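Local coordinates for histidyl-trna synthetase (Thermus thermophilus, PDB 1ADJ) that charges tRNA(His) with L-histidine at the expense of ATP, working as a homodimeric class II aminoacyl-tRNA synthetase, at the interface of chains A and B. Numbering follows the deposited sequence. Chains: chain A/B, Histidyl-trna synthetase.

Contact 1: the interface of chains A and B. Residues chain A 45-46, 48-49, 88, 295; chain B 2-4, 6.
The methyl group of B:Ala3 is the apolar centre of this patch of the dimer interface, where the amino-terminal arm of chain B lies across the catalytic domain of chain A. B:Ala3 CB rests against the CG2 methyl of A:Val49 at 3.5 Å. That branch faces the arm because CG1 of A:Val49 is turned anti to its backbone N (chi1 -180°). From the flank, the side-chain amide nitrogen NE2 of A:Gln48 also comes within 3.5 Å of B:Ala3 CB, a van der Waals contact in which the polar tip borders the methyl. B:Ala3 alone has 76 Å² of its surface hidden.

Further along, A:Glu46 and B:Val6 run alongside each other, pointing opposite ways, with CG of the glutamate meeting CG1 of the valine at 3.9 Å. The aliphatic part of A:Arg88 covers the arm next to B:Ala3, with its CD 4.0 Å from B:Arg4 CA. Its guanidinium is held side-on by A:Glu45: NE binds OE1 and NH2 binds OE2, the latter a salt bridge of 2.8 Å that uses the syn lone pair and lies in the guanidinium plane. A:Glu45, in the second shell, thereby fixes the rotation of the guanidinium while the arginine's methylenes face the partner.

At the opposite rim, the backbone N of B:Thr2, the first modelled residue, donates a 2.7 Å hydrogen bond to A:Leu295 O, approaching in the carbonyl plane at a C=O...N angle of 151°.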
loop_
_atom_site.group_PDB
_atom_site.type_symbol
_atom_site.label_atom_id
_atom_site.label_comp_id
_atom_site.label_asym_id
_atom_site.label_seq_id
_atom_site.Cartn_x
_atom_site.Cartn_y
_atom_site.Cartn_z
ATOM N N GLU A 45 -3.513 2.519 -15.262
ATOM C CA GLU A 45 -4.255 1.722 -16.232
ATOM C C GLU A 45 -4.107 2.406 -17.589
ATOM O O GLU A 45 -3.581 3.526 -17.666
ATOM C CB GLU A 45 -5.748 1.710 -15.870
ATOM C CG GLU A 45 -6.113 1.068 -14.537
ATOM C CD GLU A 45 -6.343 -0.437 -14.633
ATOM O OE1 GLU A 45 -6.440 -0.971 -15.764
ATOM O OE2 GLU A 45 -6.441 -1.088 -13.567
ATOM N N GLU A 46 -4.551 1.736 -18.653
ATOM C CA GLU A 46 -4.516 2.336 -19.982
ATOM C C GLU A 46 -5.419 3.539 -19.812
ATOM O O GLU A 46 -6.515 3.405 -19.263
ATOM C CB GLU A 46 -5.154 1.428 -21.021
ATOM C CG GLU A 46 -4.417 0.144 -21.300
ATOM C CD GLU A 46 -5.052 -0.637 -22.438
ATOM O OE1 GLU A 46 -5.433 -0.011 -23.456
ATOM O OE2 GLU A 46 -5.171 -1.876 -22.318
ATOM N N GLN A 48 -7.549 4.884 -21.466
ATOM C CA GLN A 48 -8.927 4.659 -21.898
ATOM C C GLN A 48 -9.859 4.148 -20.795
ATOM O O GLN A 48 -11.023 4.540 -20.752
ATOM C CB GLN A 48 -8.978 3.715 -23.104
ATOM C CG GLN A 48 -8.510 2.294 -22.824
ATOM C CD GLN A 48 -8.697 1.367 -24.012
ATOM O OE1 GLN A 48 -9.059 1.804 -25.100
ATOM N NE2 GLN A 48 -8.454 0.080 -23.808
ATOM N N VAL A 49 -9.347 3.319 -19.887
ATOM C CA VAL A 49 -10.158 2.755 -18.799
ATOM C C VAL A 49 -10.832 3.890 -18.013
ATOM O O VAL A 49 -12.000 3.774 -17.631
ATOM C CB VAL A 49 -9.267 1.924 -17.868
ATOM C CG1 VAL A 49 -10.037 1.292 -16.709
ATOM C CG2 VAL A 49 -8.565 0.769 -18.582
ATOM N N ARG A 88 -12.649 -3.395 -14.584
ATOM C CA ARG A 88 -11.664 -3.828 -15.581
ATOM C C ARG A 88 -11.094 -5.164 -15.121
ATOM O O ARG A 88 -10.961 -6.102 -15.911
ATOM C CB ARG A 88 -10.556 -2.776 -15.705
ATOM C CG ARG A 88 -9.591 -2.950 -16.891
ATOM C CD ARG A 88 -8.416 -3.883 -16.573
ATOM N NE ARG A 88 -7.696 -3.470 -15.371
ATOM C CZ ARG A 88 -7.208 -4.315 -14.470
ATOM N NH1 ARG A 88 -7.350 -5.622 -14.630
ATOM N NH2 ARG A 88 -6.628 -3.850 -13.381
ATOM N N LEU A 295 -16.326 -0.310 -21.113
ATOM C CA LEU A 295 -14.971 -0.862 -21.183
ATOM C C LEU A 295 -14.928 -2.055 -22.148
ATOM O O LEU A 295 -13.954 -2.825 -22.175
ATOM C CB LEU A 295 -14.486 -1.292 -19.794
ATOM C CG LEU A 295 -14.543 -0.231 -18.690
ATOM C CD1 LEU A 295 -14.150 -0.855 -17.368
ATOM C CD2 LEU A 295 -13.647 0.949 -19.026
ATOM N N THR B 2 -12.482 -4.718 -23.408
ATOM C CA THR B 2 -11.272 -4.488 -24.256
ATOM C C THR B 2 -9.998 -4.415 -23.412
ATOM O O THR B 2 -9.129 -5.277 -23.520
ATOM C CB THR B 2 -11.399 -3.172 -25.077
ATOM O OG1 THR B 2 -12.659 -3.152 -25.762
ATOM C CG2 THR B 2 -10.268 -3.062 -26.096
ATOM N N ALA B 3 -9.919 -3.395 -22.559
ATOM C CA ALA B 3 -8.759 -3.161 -21.701
ATOM C C ALA B 3 -8.353 -4.306 -20.776
ATOM O O ALA B 3 -9.192 -5.062 -20.278
ATOM C CB ALA B 3 -8.953 -1.876 -20.890
ATOM N N ARG B 4 -7.044 -4.401 -20.562
ATOM C CA ARG B 4 -6.415 -5.397 -19.704
ATOM C C ARG B 4 -5.512 -4.601 -18.773
ATOM O O ARG B 4 -5.412 -3.372 -18.886
ATOM C CB ARG B 4 -5.529 -6.335 -20.536
ATOM C CG ARG B 4 -6.266 -7.278 -21.464
ATOM C CD ARG B 4 -6.789 -8.484 -20.704
ATOM N NE ARG B 4 -7.903 -9.141 -21.389
ATOM C CZ ARG B 4 -9.171 -8.727 -21.342
ATOM N NH1 ARG B 4 -9.501 -7.647 -20.643
ATOM N NH2 ARG B 4 -10.117 -9.404 -21.980
ATOM N N VAL B 6 -2.114 -3.303 -17.840
ATOM C CA VAL B 6 -0.926 -3.050 -18.650
ATOM C C VAL B 6 0.192 -4.058 -18.386
ATOM O O VAL B 6 0.414 -4.458 -17.242
ATOM C CB VAL B 6 -0.406 -1.608 -18.462
ATOM C CG1 VAL B 6 -1.465 -0.610 -18.892
ATOM C CG2 VAL B 6 -0.025 -1.364 -17.026
#

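Contact 2: the interface of chains A and B. Residues chain A 71; chain B 63, 113-116.
A:Arg71 reaches across the dimer interface as a nearly straight arm and passes between B:Lys63 and the B:Ala113 to B:Arg115 segment, with 131 Å² of its own surface hidden. At the base, its CB packs on the methyl CB of B:Ala113 at 3.8 Å. Farther out, A:Arg71 NE lies 2.7 Å from the backbone oxygen O of B:Lys63, but its N-H points elsewhere and makes no hydrogen bond. The guanidinium turns one edge to B:Arg115, whose backbone N lies in plane, 3.3 Å from NH1; both are donors and the pair is only a contact. On the other side, NH2 lies against the methylenes of B:Lys63, and the two side chains cross obliquely.

The extension of A:Arg71, with CG anti to the backbone N (chi1 178°), carries the charged end this far. Two like-charged side chains stand near it: B:Lys63 NZ is 4.1 Å from NH2 and B:Arg115 NE 4.2 Å from NH1, probably a mild repulsion. The guanidinium planes of the two arginines are 59° apart. An alanine in place of A:Arg71 would probably open a gap between B:Lys63 and B:Arg115 and leave the B:Lys63 carbonyl without its positively charged neighbour.

In the fold, A:Arg71 sits in the turn between strands 67-69 and 75-78, B:Lys63 closes helix 59-63, and B:Ala113 and B:Glu114 belong to the class II motif 2 signature, where the loop between strands 102-111 and 123-132 begins.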
loop_
_atom_site.group_PDB
_atom_site.type_symbol
_atom_site.label_atom_id
_atom_site.label_comp_id
_atom_site.label_asym_id
_atom_site.label_seq_id
_atom_site.Cartn_x
_atom_site.Cartn_y
_atom_site.Cartn_z
ATOM N N ARG A 71 6.894 4.191 -22.210
ATOM C CA ARG A 71 8.189 4.297 -22.875
ATOM C C ARG A 71 8.039 3.414 -24.111
ATOM O O ARG A 71 8.539 2.288 -24.151
ATOM C CB ARG A 71 9.297 3.754 -21.964
ATOM C CG ARG A 71 10.678 3.764 -22.575
ATOM C CD ARG A 71 11.598 2.823 -21.835
ATOM N NE ARG A 71 12.929 2.800 -22.429
ATOM C CZ ARG A 71 13.601 1.690 -22.717
ATOM N NH1 ARG A 71 13.076 0.501 -22.467
ATOM N NH2 ARG A 71 14.804 1.772 -23.265
ATOM N N LYS B 63 16.639 5.860 -19.154
ATOM C CA LYS B 63 15.572 5.298 -19.979
ATOM C C LYS B 63 14.563 4.363 -19.308
ATOM O O LYS B 63 13.824 3.664 -20.002
ATOM C CB LYS B 63 16.202 4.558 -21.163
ATOM C CG LYS B 63 17.134 3.434 -20.738
ATOM C CD LYS B 63 17.566 2.577 -21.912
ATOM C CE LYS B 63 18.334 1.350 -21.436
ATOM N NZ LYS B 63 18.587 0.368 -22.530
ATOM N N ALA B 113 10.070 1.832 -16.164
ATOM C CA ALA B 113 9.684 1.748 -17.566
ATOM C C ALA B 113 10.619 0.826 -18.328
ATOM O O ALA B 113 11.681 1.242 -18.770
ATOM C CB ALA B 113 9.698 3.131 -18.187
ATOM N N GLU B 114 10.238 -0.435 -18.461
ATOM C CA GLU B 114 11.071 -1.385 -19.177
ATOM C C GLU B 114 10.447 -1.797 -20.501
ATOM O O GLU B 114 9.224 -1.838 -20.635
ATOM C CB GLU B 114 11.377 -2.601 -18.305
ATOM C CG GLU B 114 12.315 -2.276 -17.153
ATOM C CD GLU B 114 12.692 -3.493 -16.333
ATOM O OE1 GLU B 114 12.927 -4.568 -16.924
ATOM O OE2 GLU B 114 12.760 -3.371 -15.090
ATOM N N ARG B 115 11.304 -2.088 -21.476
ATOM C CA ARG B 115 10.861 -2.475 -22.811
ATOM C C ARG B 115 9.889 -3.647 -22.808
ATOM O O ARG B 115 10.215 -4.753 -22.361
ATOM C CB ARG B 115 12.057 -2.765 -23.726
ATOM C CG ARG B 115 11.670 -3.073 -25.172
ATOM C CD ARG B 115 12.835 -2.851 -26.125
ATOM N NE ARG B 115 13.246 -1.448 -26.165
ATOM C CZ ARG B 115 13.599 -0.796 -27.270
ATOM N NH1 ARG B 115 13.594 -1.413 -28.446
ATOM N NH2 ARG B 115 13.954 0.481 -27.198
ATOM N N PRO B 116 8.669 -3.404 -23.313
ATOM C CA PRO B 116 7.589 -4.388 -23.403
ATOM C C PRO B 116 7.928 -5.633 -24.220
ATOM O O PRO B 116 8.319 -5.557 -25.390
ATOM C CB PRO B 116 6.436 -3.580 -24.014
ATOM C CG PRO B 116 7.141 -2.521 -24.815
ATOM C CD PRO B 116 8.238 -2.109 -23.871
#

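Contact 3: the interface of chains A and B. Residues chain A 34, 101, 103, 138-139, 142; chain B 345, 352, 358-359, 361.
Charge pairing across the interface centres on A:Glu142, whose carboxylate is held between arginines of both chains. B:Arg352 comes end-on, NH1 and NH2 both directed at OE2; the NH2 bond is 2.9 Å long and meets the oxygen nearly along its C-O axis. From its own chain, A:Arg103 grips OE1 side-on through NE and NH2, the latter at 3.0 Å on the syn lone pair. With each oxygen taking two donors from one guanidinium, the carboxylate has little freedom to turn. A fully extended chain, CG anti to the backbone N (chi1 -174°), brings it between them. B:Tyr359 meets it tip to tip, its phenol OH making a weak hydrogen bond to OE2.

Planar groups also meet carbon. The backbone CA of A:Ala34 sits 3.4 Å above one face of the B:Arg352 guanidinium, toward its rim, while A:Glu142 OE2 occupies the edge. The CG2 methyl of A:Ile138 lies 3.7 Å over one face of the B:Phe345 ring, off centre; CE1 of that ring touches A:Glu142 CB, with ring and carboxylate planes 85° apart.

Aliphatic packing completes the patch. B:Leu361 divides its branches, CD1 against A:Leu139 CG at 3.6 Å and CD2 against A:Ile138 CG2 at 3.6 Å.

Together these contacts dock the anticodon-binding domain of chain B onto the catalytic domain of chain A, chiefly helix 137-153, and so are likely to set how one subunit's tRNA-reading module is oriented on the other.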
loop_
_atom_site.group_PDB
_atom_site.type_symbol
_atom_site.label_atom_id
_atom_site.label_comp_id
_atom_site.label_asym_id
_atom_site.label_seq_id
_atom_site.Cartn_x
_atom_site.Cartn_y
_atom_site.Cartn_z
ATOM N N ALA A 34 -18.763 -9.123 5.216
ATOM C CA ALA A 34 -19.858 -9.120 4.252
ATOM C C ALA A 34 -19.509 -9.959 3.034
ATOM O O ALA A 34 -20.274 -10.010 2.073
ATOM C CB ALA A 34 -20.190 -7.711 3.828
ATOM N N PRO A 101 -23.304 -12.301 -6.234
ATOM C CA PRO A 101 -22.503 -11.188 -6.752
ATOM C C PRO A 101 -21.073 -11.254 -6.211
ATOM O O PRO A 101 -20.823 -11.820 -5.144
ATOM C CB PRO A 101 -23.251 -9.963 -6.229
ATOM C CG PRO A 101 -23.719 -10.420 -4.889
ATOM C CD PRO A 101 -24.181 -11.853 -5.134
ATOM N N ARG A 103 -18.091 -9.497 -4.540
ATOM C CA ARG A 103 -17.779 -8.320 -3.729
ATOM C C ARG A 103 -16.262 -8.154 -3.631
ATOM O O ARG A 103 -15.559 -9.085 -3.240
ATOM C CB ARG A 103 -18.389 -8.461 -2.334
ATOM C CG ARG A 103 -19.899 -8.464 -2.319
ATOM C CD ARG A 103 -20.421 -8.828 -0.946
ATOM N NE ARG A 103 -21.878 -8.741 -0.850
ATOM C CZ ARG A 103 -22.725 -9.679 -1.272
ATOM N NH1 ARG A 103 -22.278 -10.796 -1.832
ATOM N NH2 ARG A 103 -24.027 -9.515 -1.099
ATOM N N ILE A 138 -30.978 -4.856 -2.819
ATOM C CA ILE A 138 -30.483 -5.269 -1.508
ATOM C C ILE A 138 -29.005 -4.883 -1.425
ATOM O O ILE A 138 -28.533 -4.405 -0.391
ATOM C CB ILE A 138 -30.645 -6.790 -1.298
ATOM C CG1 ILE A 138 -32.080 -7.110 -0.880
ATOM C CG2 ILE A 138 -29.677 -7.299 -0.247
ATOM C CD1 ILE A 138 -32.347 -8.589 -0.655
ATOM N N LEU A 139 -28.298 -5.035 -2.542
ATOM C CA LEU A 139 -26.882 -4.698 -2.622
ATOM C C LEU A 139 -26.646 -3.205 -2.427
ATOM O O LEU A 139 -25.658 -2.803 -1.817
ATOM C CB LEU A 139 -26.322 -5.144 -3.963
ATOM C CG LEU A 139 -26.488 -6.638 -4.201
ATOM C CD1 LEU A 139 -26.075 -6.968 -5.607
ATOM C CD2 LEU A 139 -25.677 -7.420 -3.191
ATOM N N GLU A 142 -27.051 -2.610 1.179
ATOM C CA GLU A 142 -25.871 -3.194 1.813
ATOM C C GLU A 142 -24.669 -2.273 1.663
ATOM O O GLU A 142 -23.955 -1.999 2.629
ATOM C CB GLU A 142 -25.551 -4.551 1.186
ATOM C CG GLU A 142 -24.426 -5.309 1.862
ATOM C CD GLU A 142 -24.232 -6.695 1.267
ATOM O OE1 GLU A 142 -24.023 -6.788 0.034
ATOM O OE2 GLU A 142 -24.296 -7.696 2.024
ATOM N N PHE B 345 -30.773 -11.050 4.376
ATOM C CA PHE B 345 -29.899 -9.893 4.386
ATOM C C PHE B 345 -29.904 -9.243 5.773
ATOM O O PHE B 345 -28.842 -8.951 6.326
ATOM C CB PHE B 345 -30.336 -8.900 3.307
ATOM C CG PHE B 345 -29.725 -7.538 3.453
ATOM C CD1 PHE B 345 -28.344 -7.385 3.575
ATOM C CD2 PHE B 345 -30.533 -6.400 3.489
ATOM C CE1 PHE B 345 -27.772 -6.114 3.735
ATOM C CE2 PHE B 345 -29.975 -5.124 3.647
ATOM C CZ PHE B 345 -28.587 -4.983 3.773
ATOM N N ARG B 352 -22.873 -9.722 11.365
ATOM C CA ARG B 352 -21.617 -9.078 11.012
ATOM C C ARG B 352 -21.312 -7.904 11.933
ATOM O O ARG B 352 -22.230 -7.280 12.459
ATOM C CB ARG B 352 -21.693 -8.543 9.597
ATOM C CG ARG B 352 -22.054 -9.527 8.541
ATOM C CD ARG B 352 -22.617 -8.706 7.418
ATOM N NE ARG B 352 -22.858 -9.464 6.208
ATOM C CZ ARG B 352 -23.398 -8.933 5.124
ATOM N NH1 ARG B 352 -23.753 -7.653 5.131
ATOM N NH2 ARG B 352 -23.527 -9.663 4.023
ATOM N N GLU B 358 -23.034 -14.509 4.754
ATOM C CA GLU B 358 -23.402 -14.206 3.375
ATOM C C GLU B 358 -24.772 -14.822 3.108
ATOM O O GLU B 358 -25.265 -15.614 3.909
ATOM C CB GLU B 358 -22.353 -14.754 2.403
ATOM C CG GLU B 358 -21.068 -13.932 2.351
ATOM C CD GLU B 358 -19.931 -14.643 1.621
ATOM O OE1 GLU B 358 -20.149 -15.139 0.487
ATOM O OE2 GLU B 358 -18.816 -14.701 2.188
ATOM N N TYR B 359 -25.385 -14.473 1.982
ATOM C CA TYR B 359 -26.708 -14.987 1.650
ATOM C C TYR B 359 -26.973 -14.946 0.147
ATOM O O TYR B 359 -26.294 -14.223 -0.590
ATOM C CB TYR B 359 -27.761 -14.137 2.361
ATOM C CG TYR B 359 -27.599 -12.666 2.058
ATOM C CD1 TYR B 359 -28.163 -12.104 0.911
ATOM C CD2 TYR B 359 -26.797 -11.861 2.856
ATOM C CE1 TYR B 359 -27.917 -10.783 0.561
ATOM C CE2 TYR B 359 -26.547 -10.538 2.519
ATOM C CZ TYR B 359 -27.103 -10.005 1.368
ATOM O OH TYR B 359 -26.824 -8.703 1.013
ATOM N N LEU B 361 -29.273 -14.001 -3.132
ATOM C CA LEU B 361 -30.153 -12.879 -3.462
ATOM C C LEU B 361 -31.457 -13.277 -4.134
ATOM O O LEU B 361 -32.215 -12.419 -4.580
ATOM C CB LEU B 361 -29.425 -11.853 -4.334
ATOM C CG LEU B 361 -28.590 -10.785 -3.619
ATOM C CD1 LEU B 361 -27.994 -9.863 -4.665
ATOM C CD2 LEU B 361 -29.456 -9.982 -2.647
#

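Measured between the centres of their C-alpha atoms, contact 1 lies about 19 Å from contact 2 and 28 Å from contact 3, while contacts 2 and 3 are about 43 Å apart. They share no residue, but strand 102-111 relates two of them: it contributes to contact 3 in chain A, and its chain B copy runs toward the loop of contact 2. Contacts 1 and 2 join catalytic parts of the two subunits, whereas contact 3 ties a catalytic domain to the partner's anticodon-binding domain. Two-fold symmetry repeats all three, so the homodimer is held at widely spaced points, probably coupling its domains across subunits.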